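Local structure of extracellular solute-binding protein, family 1 (Trichodesmium erythraeum IMS101, 6G7N) at residues A[128-134]-A[188-193]; A[97-101]-A[268-273]. The protein binds ferric iron and probably delivers it, as the extracellular solute-binding protein of an ABC transporter, for import into the cell. The contacts are given in a common frame with arbitrary orientation. Numbering follows the deposited sequence.

In the fold
Both contacts belong to the strand network of this periplasmic-binding-protein fold, and strand 96-108 connects them. Interaction 2 pairs the early part of strand 96-108 with the short strand 271-272, its centre about 8 Å from the centre of the chain, with the Arg101 side chain about 4 Å from the bound Fe(III) ion. Strand 96-108 then continues alongside strand 191-195, which in interaction 1 takes strand 132-133 as its parallel neighbour, about 21 Å from the chain centre. The two contact centres lie 26 Å apart. Along the chain, interaction 1 is nested within the loop that interaction 2 closes: one contact lines the ligand cleft, the other builds the sheet of a lobe.

Interaction 1. Residues A[128-134]-A[188-193]; sequences WKGKIVI and IGDIGL
Ile191, Val133 and Lys131 bury the largest areas where segment 128-134 lies parallel to 188-193. Segment 128-134 enters through a type II turn, Trp128 to Lys131, with Gly130 at positive phi and Lys131 N bonded to Trp128 O at 2.9 Å. Extended strands then pair Ile132 with Ile191 (CA-CA 5.2 Å) and Val133 with Gly192 (CA-CA 4.7 Å). Lys131 O accepts two hydrogen bonds, from Asp190 N at 2.8 Å and Ile191 N at 3.2 Å; Val133 N donates to Ile191 O at 2.9 Å, and Leu193 N reaches Val133 O weakly at 3.4 Å. Ile191, chi1 p and chi2 t, lays CD1 over the six-membered ring of Trp128 in a CH-pi contact, 3.8 Å from its centroid, while its CG1 meets Ile132 CG1 at 3.9 Å. Val133 points to the other face, toward helix 177-186; a CB on Gly189 would clash with Val133 CG1, and one on Gly192 with Val133 O. Lys131 NZ stays 4.1 Å from Asp190 OD2, beyond a salt bridge. Helices 140-167 and 177-186 link the two strands in a beta-alpha-beta connection. Backbone bonds and apolar packing, rather than ion pairing, therefore hold this parallel pair together.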
# COMPACT_ATOMS: atom_id res chain seq x y z
N TRP A 128 6.42 -25.51 -2.94
CA TRP A 128 7.15 -24.26 -3.14
C TRP A 128 8.50 -24.22 -2.42
O TRP A 128 9.16 -23.18 -2.42
CB TRP A 128 6.28 -23.06 -2.74
CG TRP A 128 5.04 -22.93 -3.55
CD1 TRP A 128 3.75 -23.01 -3.09
CD2 TRP A 128 4.95 -22.68 -4.95
NE1 TRP A 128 2.88 -22.81 -4.11
CE2 TRP A 128 3.57 -22.60 -5.27
CE3 TRP A 128 5.90 -22.45 -5.96
CZ2 TRP A 128 3.11 -22.37 -6.56
CZ3 TRP A 128 5.42 -22.22 -7.27
CH2 TRP A 128 4.04 -22.18 -7.54
N LYS A 129 8.95 -25.36 -1.88
CA LYS A 129 10.22 -25.35 -1.13
C LYS A 129 11.36 -24.88 -2.02
O LYS A 129 11.51 -25.36 -3.15
CB LYS A 129 10.52 -26.73 -0.54
CG LYS A 129 11.60 -26.68 0.55
CD LYS A 129 11.74 -28.00 1.26
CE LYS A 129 12.48 -27.83 2.58
NZ LYS A 129 13.90 -27.50 2.40
N GLY A 130 12.15 -23.93 -1.50
CA GLY A 130 13.30 -23.40 -2.23
C GLY A 130 12.94 -22.41 -3.32
O GLY A 130 13.84 -22.03 -4.07
N LYS A 131 11.67 -21.99 -3.41
CA LYS A 131 11.20 -21.25 -4.59
C LYS A 131 10.72 -19.83 -4.33
O LYS A 131 10.49 -19.12 -5.31
CB LYS A 131 10.11 -22.04 -5.34
CG LYS A 131 10.66 -23.34 -5.91
CD LYS A 131 9.66 -24.20 -6.66
CE LYS A 131 10.39 -25.36 -7.33
NZ LYS A 131 9.52 -26.09 -8.31
N ILE A 132 10.59 -19.42 -3.06
CA ILE A 132 9.92 -18.14 -2.76
C ILE A 132 10.95 -17.09 -2.37
O ILE A 132 11.83 -17.35 -1.54
CB ILE A 132 8.90 -18.29 -1.62
CG1 ILE A 132 7.88 -19.35 -2.00
CG2 ILE A 132 8.22 -16.96 -1.32
CD1 ILE A 132 6.71 -19.51 -1.06
N VAL A 133 10.82 -15.89 -2.93
CA VAL A 133 11.59 -14.73 -2.46
C VAL A 133 10.62 -13.65 -1.93
O VAL A 133 9.58 -13.35 -2.53
CB VAL A 133 12.55 -14.17 -3.54
CG1 VAL A 133 13.71 -15.13 -3.80
CG2 VAL A 133 11.84 -13.82 -4.82
N ILE A 134 11.00 -13.06 -0.81
CA ILE A 134 10.23 -11.99 -0.19
C ILE A 134 11.19 -11.19 0.70
O ILE A 134 12.17 -11.71 1.22
CB ILE A 134 9.01 -12.54 0.60
CG1 ILE A 134 8.05 -11.41 1.03
CG2 ILE A 134 9.46 -13.34 1.82
CD1 ILE A 134 6.71 -11.93 1.53
N ILE A 188 16.43 -16.85 -9.17
CA ILE A 188 16.80 -17.07 -7.77
C ILE A 188 15.58 -17.63 -7.02
O ILE A 188 15.70 -18.51 -6.16
CB ILE A 188 17.31 -15.75 -7.16
CG1 ILE A 188 18.63 -15.35 -7.84
CG2 ILE A 188 17.46 -15.87 -5.66
CD1 ILE A 188 19.09 -13.96 -7.53
N GLY A 189 14.41 -17.09 -7.33
CA GLY A 189 13.15 -17.67 -6.91
C GLY A 189 12.28 -17.89 -8.13
O GLY A 189 12.51 -17.27 -9.19
N ASP A 190 11.24 -18.74 -7.99
CA ASP A 190 10.23 -18.85 -9.03
C ASP A 190 9.05 -17.91 -8.79
O ASP A 190 8.36 -17.55 -9.74
CB ASP A 190 9.74 -20.30 -9.20
CG ASP A 190 10.78 -21.22 -9.82
OD1 ASP A 190 11.80 -20.74 -10.37
OD2 ASP A 190 10.55 -22.43 -9.73
N ILE A 191 8.77 -17.59 -7.52
CA ILE A 191 7.68 -16.70 -7.17
C ILE A 191 8.15 -15.78 -6.05
O ILE A 191 9.09 -16.08 -5.31
CB ILE A 191 6.37 -17.45 -6.79
CG1 ILE A 191 6.57 -18.28 -5.53
CG2 ILE A 191 5.84 -18.27 -7.95
CD1 ILE A 191 5.27 -18.88 -5.01
N GLY A 192 7.46 -14.66 -5.91
CA GLY A 192 7.69 -13.75 -4.81
C GLY A 192 6.46 -12.95 -4.52
O GLY A 192 5.49 -13.03 -5.26
N LEU A 193 6.48 -12.21 -3.40
CA LEU A 193 5.40 -11.26 -3.09
C LEU A 193 5.94 -9.85 -3.24
O LEU A 193 7.05 -9.55 -2.79
CB LEU A 193 4.84 -11.46 -1.69
CG LEU A 193 4.12 -12.76 -1.39
CD1 LEU A 193 3.45 -12.83 -0.02
CD2 LEU A 193 3.02 -13.08 -2.39
O HOH W 1 14.04 -21.20 -6.79

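Interaction 2. Residues A[97-101]-A[268-273]; sequences GFSKR and NNEYPV. With DAL (D-alanine), chain C.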
# COMPACT_ATOMS: atom_id res chain seq x y z
N GLY A 97 -8.18 6.41 2.26
CA GLY A 97 -7.38 6.05 1.10
C GLY A 97 -7.69 6.88 -0.13
O GLY A 97 -8.85 7.13 -0.42
N PHE A 98 -6.62 7.23 -0.86
CA PHE A 98 -6.74 8.00 -2.10
C PHE A 98 -6.18 7.29 -3.32
O PHE A 98 -6.58 7.61 -4.43
CB PHE A 98 -6.15 9.39 -1.95
CG PHE A 98 -6.87 10.21 -0.91
CD1 PHE A 98 -8.10 10.78 -1.18
CD2 PHE A 98 -6.36 10.36 0.36
CE1 PHE A 98 -8.79 11.48 -0.20
CE2 PHE A 98 -7.06 11.04 1.35
CZ PHE A 98 -8.26 11.61 1.06
N SER A 99 -5.29 6.30 -3.14
CA SER A 99 -4.95 5.35 -4.21
C SER A 99 -4.77 3.98 -3.56
O SER A 99 -4.61 3.89 -2.34
CB SER A 99 -3.76 5.78 -5.08
OG SER A 99 -2.55 5.77 -4.36
N LYS A 100 -4.79 2.95 -4.39
CA LYS A 100 -4.81 1.58 -3.95
C LYS A 100 -3.70 0.78 -4.62
O LYS A 100 -3.43 0.92 -5.81
CB LYS A 100 -6.21 0.97 -4.34
CG LYS A 100 -6.48 -0.49 -4.16
CD LYS A 100 -7.93 -0.70 -4.56
CE LYS A 100 -8.32 -0.60 -6.03
NZ LYS A 100 -9.70 -1.13 -6.23
N ARG A 101 -3.10 -0.12 -3.83
CA ARG A 101 -2.10 -1.07 -4.30
C ARG A 101 -2.56 -2.47 -3.91
O ARG A 101 -3.33 -2.66 -3.00
CB ARG A 101 -0.70 -0.75 -3.76
CG ARG A 101 -0.57 -0.71 -2.22
CD ARG A 101 -0.79 0.66 -1.58
NE ARG A 101 0.11 1.70 -2.04
CZ ARG A 101 1.42 1.77 -1.76
NH1 ARG A 101 2.15 2.71 -2.32
NH2 ARG A 101 2.00 0.90 -0.94
N ASN A 268 2.24 7.02 -9.14
CA ASN A 268 2.95 5.85 -8.67
C ASN A 268 2.42 4.54 -9.23
O ASN A 268 2.60 3.50 -8.60
CB ASN A 268 3.00 5.80 -7.14
CG ASN A 268 3.99 4.76 -6.62
OD1 ASN A 268 5.08 4.58 -7.20
ND2 ASN A 268 3.64 4.11 -5.50
N ASN A 269 1.77 4.59 -10.39
CA ASN A 269 1.24 3.37 -11.00
C ASN A 269 0.34 2.56 -10.08
O ASN A 269 0.32 1.34 -10.15
CB ASN A 269 2.37 2.50 -11.56
CG ASN A 269 3.23 3.24 -12.53
OD1 ASN A 269 2.75 3.73 -13.54
ND2 ASN A 269 4.51 3.37 -12.21
N GLU A 270 -0.45 3.28 -9.27
CA GLU A 270 -1.46 2.71 -8.38
C GLU A 270 -2.84 2.79 -9.05
O GLU A 270 -3.02 3.45 -10.09
CB GLU A 270 -1.42 3.40 -7.01
CG GLU A 270 -0.16 3.04 -6.26
CD GLU A 270 -0.06 3.64 -4.87
OE1 GLU A 270 -1.05 3.53 -4.07
OE2 GLU A 270 1.01 4.20 -4.52
N TYR A 271 -3.80 2.09 -8.45
CA TYR A 271 -5.18 2.14 -8.89
C TYR A 271 -5.89 3.30 -8.20
O TYR A 271 -5.62 3.59 -7.03
CB TYR A 271 -5.90 0.84 -8.53
CG TYR A 271 -5.33 -0.41 -9.18
CD1 TYR A 271 -5.77 -0.81 -10.43
CD2 TYR A 271 -4.34 -1.17 -8.57
CE1 TYR A 271 -5.24 -1.94 -11.06
CE2 TYR A 271 -3.80 -2.31 -9.20
CZ TYR A 271 -4.25 -2.67 -10.44
OH TYR A 271 -3.68 -3.79 -11.05
N PRO A 272 -6.88 3.91 -8.85
CA PRO A 272 -7.76 4.85 -8.16
C PRO A 272 -8.57 4.14 -7.11
O PRO A 272 -8.80 2.93 -7.19
CB PRO A 272 -8.71 5.36 -9.26
CG PRO A 272 -8.04 4.98 -10.53
CD PRO A 272 -7.31 3.72 -10.25
N VAL A 273 -9.02 4.88 -6.08
CA VAL A 273 -10.02 4.34 -5.16
C VAL A 273 -11.46 4.61 -5.62
O VAL A 273 -12.37 3.90 -5.19
CB VAL A 273 -9.84 4.82 -3.70
CG1 VAL A 273 -8.46 4.47 -3.19
CG2 VAL A 273 -10.14 6.30 -3.55
N DAL C . 7.51 2.92 -1.31
CA DAL C . 7.05 4.20 -1.95
CB DAL C . 7.35 5.39 -1.05
C DAL C . 5.61 4.18 -2.35
O DAL C . 5.03 3.08 -2.24
OXT DAL C . 5.08 5.25 -2.76
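This is a short antiparallel strand pairing with a buried salt bridge at one end, set where strand 96-108 passes the ligand cleft and meets the residues that follow helix 258-266. Lys100 and Tyr271 form a hydrogen-bonded pair: Lys100 N reaches Tyr271 O at 2.8 Å, and Tyr271 N returns to Lys100 O at 2.9 Å. Phe98 and Ser99 make a classic beta bulge opposite Ser234, and the chain turns a corner there; Val273 CG1 packs against this bend, 3.6 Å from Phe98 C. A Schellman motif with Asn269 at C-prime ends helix 258-266 and leads into Glu270, whose carboxylate reaches back to 97-101. Its OE1 accepts from Ser99 OG at 2.7 Å and Arg101 NE at 3.0 Å; its OE2 takes Arg101 NH1 at 2.9 Å and Asn268 ND2 at 2.8 Å. This bidentate salt bridge meets the guanidinium at its edge, and the same NH1 also donates to D-alanine O at 2.9 Å. Asn268 ND2 lies 3.3 Å from D-alanine OXT. Tyr197 touches both Arg101 and Asn268; with Tyr141 and Tyr198 it binds the iron, while Arg101 meets the D-alanine carboxylate, consistent with a ferric-binding protein's cleft.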